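Local structure of lactate racemase (2YJG) at residues A[338-341]-A[342-346]. The protein catalyses the interconversion of D- and L-lactate, using a nickel pincer complex derived from nicotinic acid mononucleotide as cofactor. Sequence-based numbering, arbitrary orientation.
Sequences PQDV and MNKIL
Asp340 and Lys344, one turn apart on helix 338-346, form a long salt bridge, with Asp340 OD2 3.8 Å from Lys344 NZ. A water bridges the pair, donating to Asp340 OD2 at 2.6 Å and accepting from Lys344 NZ at 2.9 Å. The lysine chain leaves with CG beside its own backbone N (chi1 -63°) and stays extended beyond it, which brings CE alongside the carboxylate, 3.6 Å from Asp340 OD2. On the buried side, Val341 and Ile345 lie side by side and point the same way, Val341 CG1 meeting Ile345 CD1 at 3.7 Å. One residue back along the helix from Asp340 and Lys344, the side chains of Gln339 and Asn343 come close, their amide planes 38° apart. With an alanine in place of Gln339, the Asn343 side chain would lose this neighbour and Ile368 of helix 357-369 its cover from this side chain, which would probably open a gap there. Beneath these pairs run the i to i+4 backbone bonds of an alpha-helix, among them the nearly straight one from Lys344 N to Asp340 O (3.0 Å, 172° at the hydrogen). In the second shell, Lys336 N also bonds Asp340 OD2, and Ser335 OG bonds Lys344 NZ, so residues just before the helix hold both ends of the pair. Phe332 of helix 326-333 packs on Val341, and Trp331 of the same helix on Ile345 and Lys344, while Met342 touches Arg365 of helix 357-369. The helix is thus amphipathic, its apolar side set against helices 326-333 and 357-369, with Ile345 also touching Ser202 of helix 202-206; the Asp340-Lys344 attraction, shared with water and loop partners, is likely to be modest.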
ATOM      1  N   PRO A 338      26.948 -14.796 -35.608  1.00 16.76           N
ATOM      2  CA  PRO A 338      26.106 -13.609 -35.483  1.00 16.13           C
ATOM      3  C   PRO A 338      25.359 -13.158 -36.761  1.00 15.23           C
ATOM      4  O   PRO A 338      24.255 -12.576 -36.628  1.00 13.44           O
ATOM      5  CB  PRO A 338      27.079 -12.532 -34.997  1.00 16.65           C
ATOM      6  CG  PRO A 338      28.251 -13.329 -34.364  1.00 15.79           C
ATOM      7  CD  PRO A 338      28.291 -14.649 -35.021  1.00 18.00           C
ATOM      8  N   GLN A 339      25.957 -13.335 -37.952  1.00 15.29           N
ATOM      9  CA  GLN A 339      25.304 -12.959 -39.183  1.00 15.10           C
ATOM     10  C   GLN A 339      24.027 -13.810 -39.345  1.00 14.90           C
ATOM     11  O   GLN A 339      23.018 -13.293 -39.813  1.00 15.97           O
ATOM     12  CB  GLN A 339      26.171 -13.198 -40.416  1.00 15.80           C
ATOM     13  CG  GLN A 339      25.514 -12.772 -41.678  1.00 17.09           C
ATOM     14  CD  GLN A 339      25.256 -11.287 -41.716  1.00 15.70           C
ATOM     15  OE1 GLN A 339      24.097 -10.811 -41.916  1.00 18.52           O
ATOM     16  NE2 GLN A 339      26.309 -10.512 -41.537  1.00 15.28           N
ATOM     17  N   ASP A 340      24.072 -15.069 -38.895  1.00 16.13           N
ATOM     18  CA  ASP A 340      22.886 -15.965 -38.968  1.00 16.90           C
ATOM     19  C   ASP A 340      21.757 -15.358 -38.067  1.00 16.77           C
ATOM     20  O   ASP A 340      20.622 -15.243 -38.474  1.00 17.57           O
ATOM     21  CB  ASP A 340      23.291 -17.360 -38.520  1.00 17.79           C
ATOM     22  CG  ASP A 340      22.303 -18.440 -38.919  1.00 18.66           C
ATOM     23  OD1 ASP A 340      21.590 -18.278 -39.917  1.00 20.74           O
ATOM     24  OD2 ASP A 340      22.255 -19.452 -38.197  1.00 21.58           O
ATOM     25  N   VAL A 341      22.118 -14.941 -36.859  1.00 14.56           N
ATOM     26  CA  VAL A 341      21.195 -14.338 -35.939  1.00 14.20           C
ATOM     27  C   VAL A 341      20.541 -13.134 -36.557  1.00 13.71           C
ATOM     28  O   VAL A 341      19.294 -13.042 -36.555  1.00 15.42           O
ATOM     29  CB  VAL A 341      21.845 -13.976 -34.585  1.00 15.01           C
ATOM     30  CG1 VAL A 341      20.853 -13.107 -33.726  1.00 13.16           C
ATOM     31  CG2 VAL A 341      22.405 -15.288 -33.909  1.00 17.74           C
ATOM     32  N   MET A 342      21.345 -12.230 -37.144  1.00 13.30           N
ATOM     33  CA  MET A 342      20.848 -11.064 -37.778  1.00 12.31           C
ATOM     34  C   MET A 342      19.885 -11.408 -38.919  1.00 14.35           C
ATOM     35  O   MET A 342      18.803 -10.860 -39.022  1.00 14.18           O
ATOM     36  CB  MET A 342      21.999 -10.253 -38.288  1.00 13.26           C
ATOM     37  CG  MET A 342      21.686  -8.968 -38.952  1.00 13.01           C
ATOM     38  SD  MET A 342      20.767  -7.781 -37.981  1.00 14.08           S
ATOM     39  CE  MET A 342      22.182  -7.123 -36.959  1.00 16.78           C
ATOM     40  N   ASN A 343      20.267 -12.362 -39.750  1.00 14.17           N
ATOM     41  CA  ASN A 343      19.461 -12.690 -40.912  1.00 15.12           C
ATOM     42  C   ASN A 343      18.066 -13.210 -40.495  1.00 14.31           C
ATOM     43  O   ASN A 343      17.057 -12.803 -41.088  1.00 15.93           O
ATOM     44  CB  ASN A 343      20.142 -13.759 -41.733  1.00 15.24           C
ATOM     45  CG  ASN A 343      21.385 -13.265 -42.419  1.00 17.97           C
ATOM     46  OD1 ASN A 343      21.559 -12.049 -42.633  1.00 18.60           O
ATOM     47  ND2 ASN A 343      22.237 -14.196 -42.825  1.00 22.39           N
ATOM     48  N   LYS A 344      18.056 -14.044 -39.496  1.00 14.43           N
ATOM     49  CA  LYS A 344      16.813 -14.536 -38.897  1.00 15.22           C
ATOM     50  C   LYS A 344      15.977 -13.426 -38.366  1.00 14.80           C
ATOM     51  O   LYS A 344      14.780 -13.385 -38.631  1.00 15.56           O
ATOM     52  CB  LYS A 344      17.083 -15.556 -37.803  1.00 15.38           C
ATOM     53  CG  LYS A 344      17.781 -16.851 -38.267  1.00 17.88           C
ATOM     54  CD  LYS A 344      18.110 -17.741 -37.096  1.00 16.58           C
ATOM     55  CE  LYS A 344      18.720 -19.079 -37.528  1.00 19.20           C
ATOM     56  NZ  LYS A 344      19.046 -19.860 -36.300  1.00 16.11           N
ATOM     57  N   ILE A 345      16.565 -12.513 -37.584  1.00 13.70           N
ATOM     58  CA  ILE A 345      15.754 -11.478 -36.997  1.00 12.48           C
ATOM     59  C   ILE A 345      15.207 -10.451 -38.034  1.00 13.05           C
ATOM     60  O   ILE A 345      14.059  -9.966 -37.945  1.00 12.26           O
ATOM     61  CB  ILE A 345      16.466 -10.814 -35.794  1.00 11.87           C
ATOM     62  CG1 ILE A 345      16.601 -11.840 -34.657  1.00 13.56           C
ATOM     63  CG2 ILE A 345      15.605  -9.630 -35.341  1.00 12.49           C
ATOM     64  CD1 ILE A 345      17.589 -11.417 -33.462  1.00 13.31           C
ATOM     65  N   LEU A 346      16.032 -10.099 -38.996  1.00 12.01           N
ATOM     66  CA  LEU A 346      15.609  -9.202 -40.039  1.00 13.50           C
ATOM     67  C   LEU A 346      14.499  -9.811 -40.899  1.00 14.05           C
ATOM     68  O   LEU A 346      13.795  -9.057 -41.549  1.00 14.55           O
ATOM     69  CB  LEU A 346      16.766  -8.845 -40.977  1.00 13.62           C
ATOM     70  CG  LEU A 346      17.814  -7.891 -40.391  1.00 14.97           C
ATOM     71  CD1 LEU A 346      18.930  -7.614 -41.395  1.00 16.40           C
ATOM     72  CD2 LEU A 346      17.128  -6.645 -39.956  1.00 15.64           C
TER
HETATM   73  O   HOH W   1      20.925 -21.644 -37.708  1.00 27.53           O